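Side-chain contacts in glyoxalase family protein (Listeria monocytogenes, PDB 2P7Q), which catalyses the hydration of the antibiotic fosfomycin, a manganese-dependent reaction that confers fosfomycin resistance: residues 109-112 with 116-119; 81-86 with 105-110; 32-37 with 42-47. The protein carries 1 engineered substitution. All coordinates share one frame; numbering follows the deposited sequence.

Interaction 1 (109-112 with 116-119); sequences FYDF and LFEL. With MN (manganese (II) ion), chain G; GG6 ([(1S,2S)-1,2-dihydroxypropyl]phosphonic acid), chain H.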
# COMPACT_ATOMS: atom_id res chain seq x y z
N PHE A 109 3.21 12.89 3.78
CA PHE A 109 4.39 13.40 3.11
C PHE A 109 4.76 12.53 1.91
O PHE A 109 4.34 11.39 1.82
CB PHE A 109 5.55 13.46 4.11
CG PHE A 109 5.90 12.12 4.70
CD1 PHE A 109 6.83 11.29 4.08
CD2 PHE A 109 5.30 11.68 5.87
CE1 PHE A 109 7.15 10.05 4.62
CE2 PHE A 109 5.61 10.44 6.42
CZ PHE A 109 6.54 9.62 5.79
N TYR A 110 5.57 13.06 0.99
CA TYR A 110 5.94 12.26 -0.17
C TYR A 110 7.39 11.79 -0.13
O TYR A 110 8.16 12.20 0.73
CB TYR A 110 5.77 13.05 -1.46
CG TYR A 110 4.39 13.60 -1.71
CD1 TYR A 110 4.01 14.81 -1.15
CD2 TYR A 110 3.47 12.90 -2.50
CE1 TYR A 110 2.75 15.32 -1.38
CE2 TYR A 110 2.21 13.41 -2.74
CZ TYR A 110 1.86 14.62 -2.18
OH TYR A 110 0.62 15.14 -2.41
N ASP A 111 7.73 10.91 -1.05
CA ASP A 111 9.10 10.46 -1.17
C ASP A 111 9.54 11.33 -2.34
O ASP A 111 9.03 12.44 -2.48
CB ASP A 111 9.18 8.97 -1.52
CG ASP A 111 8.53 8.64 -2.84
OD1 ASP A 111 8.75 7.51 -3.33
OD2 ASP A 111 7.81 9.49 -3.37
N PHE A 112 10.42 10.84 -3.20
CA PHE A 112 10.87 11.67 -4.32
C PHE A 112 10.17 11.30 -5.60
O PHE A 112 10.40 11.92 -6.65
CB PHE A 112 12.38 11.53 -4.51
CG PHE A 112 13.16 11.78 -3.27
CD1 PHE A 112 13.85 10.75 -2.65
CD2 PHE A 112 13.15 13.05 -2.68
CE1 PHE A 112 14.53 10.97 -1.45
CE2 PHE A 112 13.83 13.28 -1.48
CZ PHE A 112 14.51 12.24 -0.86
N LEU A 116 2.64 8.93 -1.81
CA LEU A 116 2.09 9.51 -0.58
C LEU A 116 2.23 8.52 0.58
O LEU A 116 1.80 7.37 0.49
CB LEU A 116 0.62 9.89 -0.77
CG LEU A 116 -0.03 10.66 0.38
CD1 LEU A 116 0.76 11.92 0.69
CD2 LEU A 116 -1.46 11.01 0.01
N PHE A 117 2.87 8.98 1.64
CA PHE A 117 3.08 8.17 2.83
C PHE A 117 2.38 8.82 3.99
O PHE A 117 2.04 10.00 3.95
CB PHE A 117 4.58 8.05 3.17
CG PHE A 117 5.33 7.08 2.30
CD1 PHE A 117 5.89 7.49 1.11
CD2 PHE A 117 5.42 5.74 2.67
CE1 PHE A 117 6.53 6.59 0.27
CE2 PHE A 117 6.07 4.83 1.84
CZ PHE A 117 6.62 5.25 0.63
N GLU A 118 2.19 8.04 5.04
CA GLU A 118 1.54 8.54 6.24
C GLU A 118 1.97 7.79 7.48
O GLU A 118 2.14 6.58 7.45
CB GLU A 118 0.02 8.45 6.12
CG GLU A 118 -0.70 8.51 7.47
CD GLU A 118 -2.20 8.33 7.35
OE1 GLU A 118 -2.62 7.58 6.43
OE2 GLU A 118 -2.95 8.92 8.17
N LEU A 119 2.15 8.53 8.55
CA LEU A 119 2.49 7.95 9.84
C LEU A 119 1.25 8.26 10.67
O LEU A 119 1.02 9.41 11.06
CB LEU A 119 3.73 8.63 10.42
CG LEU A 119 5.03 8.36 9.65
CD1 LEU A 119 6.17 9.11 10.33
CD2 LEU A 119 5.31 6.88 9.63
MN MN G . -4.95 7.24 5.85
O1 GG6 H . -5.65 8.53 7.38
C2 GG6 H . -6.95 8.33 8.00
C3 GG6 H . -7.08 9.27 9.25
C1 GG6 H . -8.12 8.64 6.99
O2 GG6 H . -8.07 10.00 6.56
P GG6 H . -8.06 7.62 5.53
O3 GG6 H . -8.15 6.12 5.94
O4 GG6 H . -9.17 7.98 4.70
O5 GG6 H . -6.72 7.86 4.73
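The beta hairpin of strands 106-110 and 116-120 is held at its turn end by F109 facing F117, an antiparallel hydrogen-bonded pair. F117 N gives the straighter bond, 2.8 Å to F109 O with 161° at the hydrogen, and F109 N returns one of 3.1 Å to F117 O. F109 CG stands between its own backbone N and carbonyl carbon (chi1 60°), a turn that lays the ring across the neighbouring strand. F117 CB consequently sits over one face of this ring, off-centre toward the rim and 3.6 Å from F109 CE1, a CH-pi contact. At the ring's edge, in its plane, L119 CG approaches F109 CE2 to 3.9 Å. On the other sheet face L116 CD1 rests above the Y110 ring, 4.0 Å from Y110 CE2, while the hydroxyl of Y110 is hydrogen-bonded to K94. E118 turns away from the hairpin partner, and its extended chain carries OE1 to 2.4 Å from the manganese ion. Its OE2 is hydrogen-bonded to S106 OG, which helps fix the carboxylate's rotation. H69 of the same chain and H7 of the second subunit also bind this metal, placing the site between two chains. Beyond the hairpin, strand 69-73 flanks 116-120 through F117 and L119 on F72, and F21 and F26 of helix 15-26 pack on F109.

Interaction 2 (81-86 with 105-110); sequences EYTERI and RSIYFY. With GG6 ([(1S,2S)-1,2-dihydroxypropyl]phosphonic acid), chain H.
One face of the F109 ring is taken by I86 CD1, which lies over the ring centre, 4.1 Å from the centroid and 10° off the normal, opposite the face on which F117 CB lies. The phenyl group is thus sandwiched between helix and neighbouring strand. O1 of the bound dihydroxypropylphosphonate lies at the edge of the Y108 ring, near its plane, where Y108 OH donates a 2.7 Å hydrogen bond to it; H69 makes an edge-to-face pair with the same ring. Nearer the start of the strand, I107 reaches the helix with CD1. Its chain is extended at the second torsion (chi2 171°), bringing that methyl to 3.8 Å from Y82 CB and 3.2 Å from T83 OG1. The threonine oxygen is hydrogen-bonded to V79 O, one turn back in the helix, so the hydroxyl has a backbone partner although a methyl group lies against it. Helix 81-86 and strand 106-110 run nearly parallel, 16° apart with axes 9.8 Å from each other. With I107 and F109 directed to the helix and Y108 to the manganese site, this is a helix-on-sheet layer consistent with the vicinal oxygen chelate fold of the glyoxalase superfamily.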
# COMPACT_ATOMS: atom_id res chain seq x y z
N GLU A 81 8.19 14.01 17.08
CA GLU A 81 9.52 13.53 16.67
C GLU A 81 9.63 13.22 15.20
O GLU A 81 10.58 13.65 14.54
CB GLU A 81 9.92 12.31 17.48
CG GLU A 81 9.94 12.58 18.96
CD GLU A 81 10.81 11.61 19.72
OE1 GLU A 81 10.70 10.38 19.51
OE2 GLU A 81 11.62 12.09 20.54
N TYR A 82 8.67 12.47 14.68
CA TYR A 82 8.68 12.13 13.27
C TYR A 82 8.50 13.38 12.42
O TYR A 82 9.03 13.46 11.31
CB TYR A 82 7.57 11.12 12.96
CG TYR A 82 8.00 9.71 13.19
CD1 TYR A 82 7.61 9.00 14.33
CD2 TYR A 82 8.84 9.07 12.28
CE1 TYR A 82 8.05 7.71 14.55
CE2 TYR A 82 9.29 7.78 12.49
CZ TYR A 82 8.89 7.11 13.62
OH TYR A 82 9.38 5.84 13.83
N THR A 83 7.78 14.36 12.93
CA THR A 83 7.57 15.60 12.19
C THR A 83 8.88 16.39 12.16
O THR A 83 9.10 17.23 11.28
CB THR A 83 6.47 16.48 12.84
OG1 THR A 83 5.24 15.75 12.92
CG2 THR A 83 6.27 17.74 12.02
N GLU A 84 9.73 16.14 13.14
CA GLU A 84 11.01 16.82 13.22
C GLU A 84 11.97 16.11 12.24
O GLU A 84 12.68 16.75 11.48
CB GLU A 84 11.53 16.73 14.66
CG GLU A 84 12.70 17.61 14.97
CD GLU A 84 12.34 19.07 14.95
OE1 GLU A 84 11.40 19.46 15.66
OE2 GLU A 84 13.02 19.83 14.22
N ARG A 85 11.96 14.78 12.27
CA ARG A 85 12.80 13.96 11.40
C ARG A 85 12.49 14.16 9.93
O ARG A 85 13.39 14.14 9.09
CB ARG A 85 12.62 12.48 11.74
CG ARG A 85 12.97 12.13 13.16
CD ARG A 85 12.58 10.71 13.47
NE ARG A 85 13.20 9.76 12.56
CZ ARG A 85 13.23 8.45 12.76
NH1 ARG A 85 12.68 7.94 13.85
NH2 ARG A 85 13.85 7.66 11.90
N ILE A 86 11.22 14.32 9.61
CA ILE A 86 10.79 14.53 8.23
C ILE A 86 11.24 15.93 7.81
O ILE A 86 11.87 16.11 6.76
CB ILE A 86 9.25 14.42 8.12
CG1 ILE A 86 8.81 12.99 8.46
CG2 ILE A 86 8.78 14.79 6.74
CD1 ILE A 86 9.43 11.94 7.60
N ARG A 105 -4.01 11.75 15.33
CA ARG A 105 -3.21 12.65 14.50
C ARG A 105 -2.48 11.86 13.39
O ARG A 105 -2.19 10.67 13.55
CB ARG A 105 -2.16 13.37 15.35
CG ARG A 105 -2.71 14.21 16.49
CD ARG A 105 -2.58 15.71 16.21
NE ARG A 105 -1.20 16.21 16.14
CZ ARG A 105 -0.26 16.01 17.07
NH1 ARG A 105 -0.53 15.29 18.16
NH2 ARG A 105 0.94 16.56 16.93
N SER A 106 -2.21 12.53 12.27
CA SER A 106 -1.50 11.90 11.16
C SER A 106 -0.46 12.85 10.56
O SER A 106 -0.58 14.07 10.68
CB SER A 106 -2.46 11.49 10.05
OG SER A 106 -3.36 10.47 10.45
N ILE A 107 0.55 12.27 9.91
CA ILE A 107 1.58 13.04 9.22
C ILE A 107 1.61 12.51 7.79
O ILE A 107 1.82 11.32 7.57
CB ILE A 107 3.01 12.82 9.80
CG1 ILE A 107 3.09 13.27 11.25
CG2 ILE A 107 4.02 13.60 8.99
CD1 ILE A 107 4.40 12.87 11.92
N TYR A 108 1.39 13.38 6.81
CA TYR A 108 1.42 12.96 5.42
C TYR A 108 2.63 13.59 4.75
O TYR A 108 3.02 14.70 5.10
CB TYR A 108 0.13 13.37 4.70
CG TYR A 108 -1.04 12.42 4.91
CD1 TYR A 108 -2.07 12.72 5.81
CD2 TYR A 108 -1.13 11.23 4.19
CE1 TYR A 108 -3.17 11.85 5.98
CE2 TYR A 108 -2.21 10.36 4.35
CZ TYR A 108 -3.22 10.68 5.24
OH TYR A 108 -4.29 9.80 5.36
N PHE A 109 3.21 12.89 3.78
CA PHE A 109 4.39 13.40 3.11
C PHE A 109 4.76 12.53 1.91
O PHE A 109 4.34 11.39 1.82
CB PHE A 109 5.55 13.46 4.11
CG PHE A 109 5.90 12.12 4.70
CD1 PHE A 109 6.83 11.29 4.08
CD2 PHE A 109 5.30 11.68 5.87
CE1 PHE A 109 7.15 10.05 4.62
CE2 PHE A 109 5.61 10.44 6.42
CZ PHE A 109 6.54 9.62 5.79
N TYR A 110 5.57 13.06 0.99
CA TYR A 110 5.94 12.26 -0.17
C TYR A 110 7.39 11.79 -0.13
O TYR A 110 8.16 12.20 0.73
CB TYR A 110 5.77 13.05 -1.46
CG TYR A 110 4.39 13.60 -1.71
CD1 TYR A 110 4.01 14.81 -1.15
CD2 TYR A 110 3.47 12.90 -2.50
CE1 TYR A 110 2.75 15.32 -1.38
CE2 TYR A 110 2.21 13.41 -2.74
CZ TYR A 110 1.86 14.62 -2.18
OH TYR A 110 0.62 15.14 -2.41
O1 GG6 H . -5.65 8.53 7.38
C2 GG6 H . -6.95 8.33 8.00
C3 GG6 H . -7.08 9.27 9.25
C1 GG6 H . -8.12 8.64 6.99
O2 GG6 H . -8.07 10.00 6.56
P GG6 H . -8.06 7.62 5.53
O3 GG6 H . -8.15 6.12 5.94
O4 GG6 H . -9.17 7.98 4.70
O5 GG6 H . -6.72 7.86 4.73

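Interaction 3 (32-37 with 42-47); sequences YSSGDK and SKEKFF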
# COMPACT_ATOMS: atom_id res chain seq x y z
N TYR A 32 18.10 -7.05 0.90
CA TYR A 32 18.47 -7.56 -0.40
C TYR A 32 18.73 -6.46 -1.40
O TYR A 32 17.98 -5.49 -1.49
CB TYR A 32 17.38 -8.48 -0.94
CG TYR A 32 17.62 -8.88 -2.37
CD1 TYR A 32 18.52 -9.89 -2.69
CD2 TYR A 32 17.03 -8.17 -3.41
CE1 TYR A 32 18.84 -10.18 -4.01
CE2 TYR A 32 17.34 -8.45 -4.74
CZ TYR A 32 18.25 -9.45 -5.03
OH TYR A 32 18.60 -9.70 -6.33
N SER A 33 19.81 -6.61 -2.16
CA SER A 33 20.20 -5.65 -3.19
C SER A 33 20.51 -6.46 -4.44
O SER A 33 21.15 -7.49 -4.35
CB SER A 33 21.44 -4.88 -2.74
OG SER A 33 21.71 -3.79 -3.61
N SER A 34 20.03 -6.00 -5.59
CA SER A 34 20.29 -6.72 -6.82
C SER A 34 21.79 -6.66 -7.10
O SER A 34 22.33 -7.50 -7.82
CB SER A 34 19.50 -6.12 -7.99
OG SER A 34 19.80 -4.75 -8.17
N GLY A 35 22.45 -5.66 -6.52
CA GLY A 35 23.88 -5.52 -6.69
C GLY A 35 24.64 -6.65 -6.02
O GLY A 35 25.80 -6.91 -6.34
N ASP A 36 23.97 -7.33 -5.08
CA ASP A 36 24.56 -8.45 -4.34
C ASP A 36 24.88 -9.59 -5.31
O ASP A 36 25.07 -10.73 -4.88
CB ASP A 36 23.58 -8.98 -3.28
CG ASP A 36 23.25 -7.95 -2.20
OD1 ASP A 36 22.31 -8.21 -1.41
OD2 ASP A 36 23.92 -6.90 -2.15
N LYS A 37 24.93 -9.28 -6.60
CA LYS A 37 25.22 -10.29 -7.61
C LYS A 37 25.28 -9.68 -9.01
O LYS A 37 24.94 -8.51 -9.21
CB LYS A 37 24.15 -11.37 -7.58
CG LYS A 37 22.74 -10.83 -7.80
CD LYS A 37 21.71 -11.94 -7.84
CE LYS A 37 20.38 -11.41 -8.32
NZ LYS A 37 20.51 -10.79 -9.67
N SER A 42 16.72 -6.17 -13.06
CA SER A 42 16.67 -4.74 -12.83
C SER A 42 17.30 -4.36 -11.51
O SER A 42 17.51 -5.20 -10.64
CB SER A 42 15.23 -4.25 -12.88
OG SER A 42 14.44 -5.00 -11.98
N LYS A 43 17.59 -3.08 -11.39
CA LYS A 43 18.22 -2.55 -10.20
C LYS A 43 17.15 -2.43 -9.12
O LYS A 43 16.18 -1.68 -9.27
CB LYS A 43 18.83 -1.19 -10.53
CG LYS A 43 19.91 -0.75 -9.57
CD LYS A 43 20.11 0.77 -9.64
CE LYS A 43 21.43 1.16 -10.32
NZ LYS A 43 21.49 2.66 -10.41
N GLU A 44 17.31 -3.17 -8.03
CA GLU A 44 16.31 -3.12 -6.98
C GLU A 44 16.79 -3.53 -5.59
O GLU A 44 17.82 -4.19 -5.43
CB GLU A 44 15.13 -4.01 -7.37
CG GLU A 44 15.53 -5.45 -7.63
CD GLU A 44 14.34 -6.37 -7.80
OE1 GLU A 44 13.48 -6.11 -8.67
OE2 GLU A 44 14.26 -7.38 -7.07
N LYS A 45 16.03 -3.13 -4.58
CA LYS A 45 16.34 -3.45 -3.20
C LYS A 45 15.08 -3.81 -2.40
O LYS A 45 13.98 -3.32 -2.68
CB LYS A 45 17.08 -2.28 -2.55
CG LYS A 45 18.43 -1.99 -3.19
CD LYS A 45 19.11 -0.79 -2.58
CE LYS A 45 20.55 -0.64 -3.09
NZ LYS A 45 21.26 0.58 -2.58
N PHE A 46 15.25 -4.69 -1.42
CA PHE A 46 14.16 -5.14 -0.57
C PHE A 46 14.45 -4.70 0.86
O PHE A 46 15.57 -4.84 1.35
CB PHE A 46 14.05 -6.66 -0.58
CG PHE A 46 13.80 -7.26 -1.93
CD1 PHE A 46 13.91 -8.64 -2.11
CD2 PHE A 46 13.45 -6.47 -3.02
CE1 PHE A 46 13.66 -9.22 -3.36
CE2 PHE A 46 13.19 -7.04 -4.27
CZ PHE A 46 13.30 -8.41 -4.44
N PHE A 47 13.43 -4.18 1.55
CA PHE A 47 13.64 -3.79 2.94
C PHE A 47 12.54 -4.34 3.84
O PHE A 47 11.49 -4.79 3.37
CB PHE A 47 13.66 -2.26 3.07
CG PHE A 47 14.55 -1.57 2.08
CD1 PHE A 47 14.17 -1.46 0.75
CD2 PHE A 47 15.75 -0.99 2.49
CE1 PHE A 47 14.97 -0.79 -0.17
CE2 PHE A 47 16.56 -0.32 1.58
CZ PHE A 47 16.17 -0.22 0.24
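Y32 and F46 form the tightly packed end of the beta hairpin made by strands 29-33 and 44-49, whereas the turn beyond S34 is open to solvent. The two aromatic side chains lie side by side and point the same way. Y32 CD2 sits above one face of the F46 ring, off its centre, with CD2 to F46 CD1 at 3.4 Å. The ring centroids are 4.6 Å apart and the planes inclined by 39°, an oblique meeting. In the backbone of the same pair, F46 N donates to Y32 O at 2.8 Å, while the return bond from Y32 N to F46 O is long, 3.4 Å, and weak. W53 makes an edge-to-face pair with F46, and L128 of the second subunit packs on Y32.

E44, whose carboxylate lies near the Y32 ring with its plane perpendicular to it, touches the bound phosphonate and is probably the proton acceptor of the reaction. The other sheet face is looser: S33 OG meets only the aliphatic part of K45, at CE (3.4 Å), and K43 leads away to a salt bridge with E58. At the turn, D36 and K37 are exposed and poorly ordered, although D36 OD1 receives S33 N at 3.1 Å from above the carboxylate plane.

Between these two regimes S34 closes the hairpin with two bonds to a single residue. Its backbone N donates to E44 O at 2.9 Å, nearly along the C=O axis. Its side chain, turned in between N and the carbonyl carbon (chi1 57°), then offers OG as a substitute for a backbone acceptor: E44 N donates to S34 OG at 3.0 Å, with 166° at the hydrogen.

From the N terminus, interaction 3 comes first, closing loop 38-41 and joining edge strand 29-33 of the four-stranded sheet to its neighbour 44-49. It is complete before helix 79-87, where interaction 2 begins; that contact closes an 18-residue connection by bringing strand 106-110 back against the helix. Interaction 1 follows at once, sharing F109 and Y110 with it and closing turn 113-115. The two overlap at one strand end, and none of the three is nested in another. Together they join helix 79-87 to the three-stranded sheet 69-73/116-120/106-110, E118 OE2 on S106 OG linking them. The centres of interactions 1 and 2 are 9 Å apart; interaction 3 lies about 22 and 28 Å away, respectively.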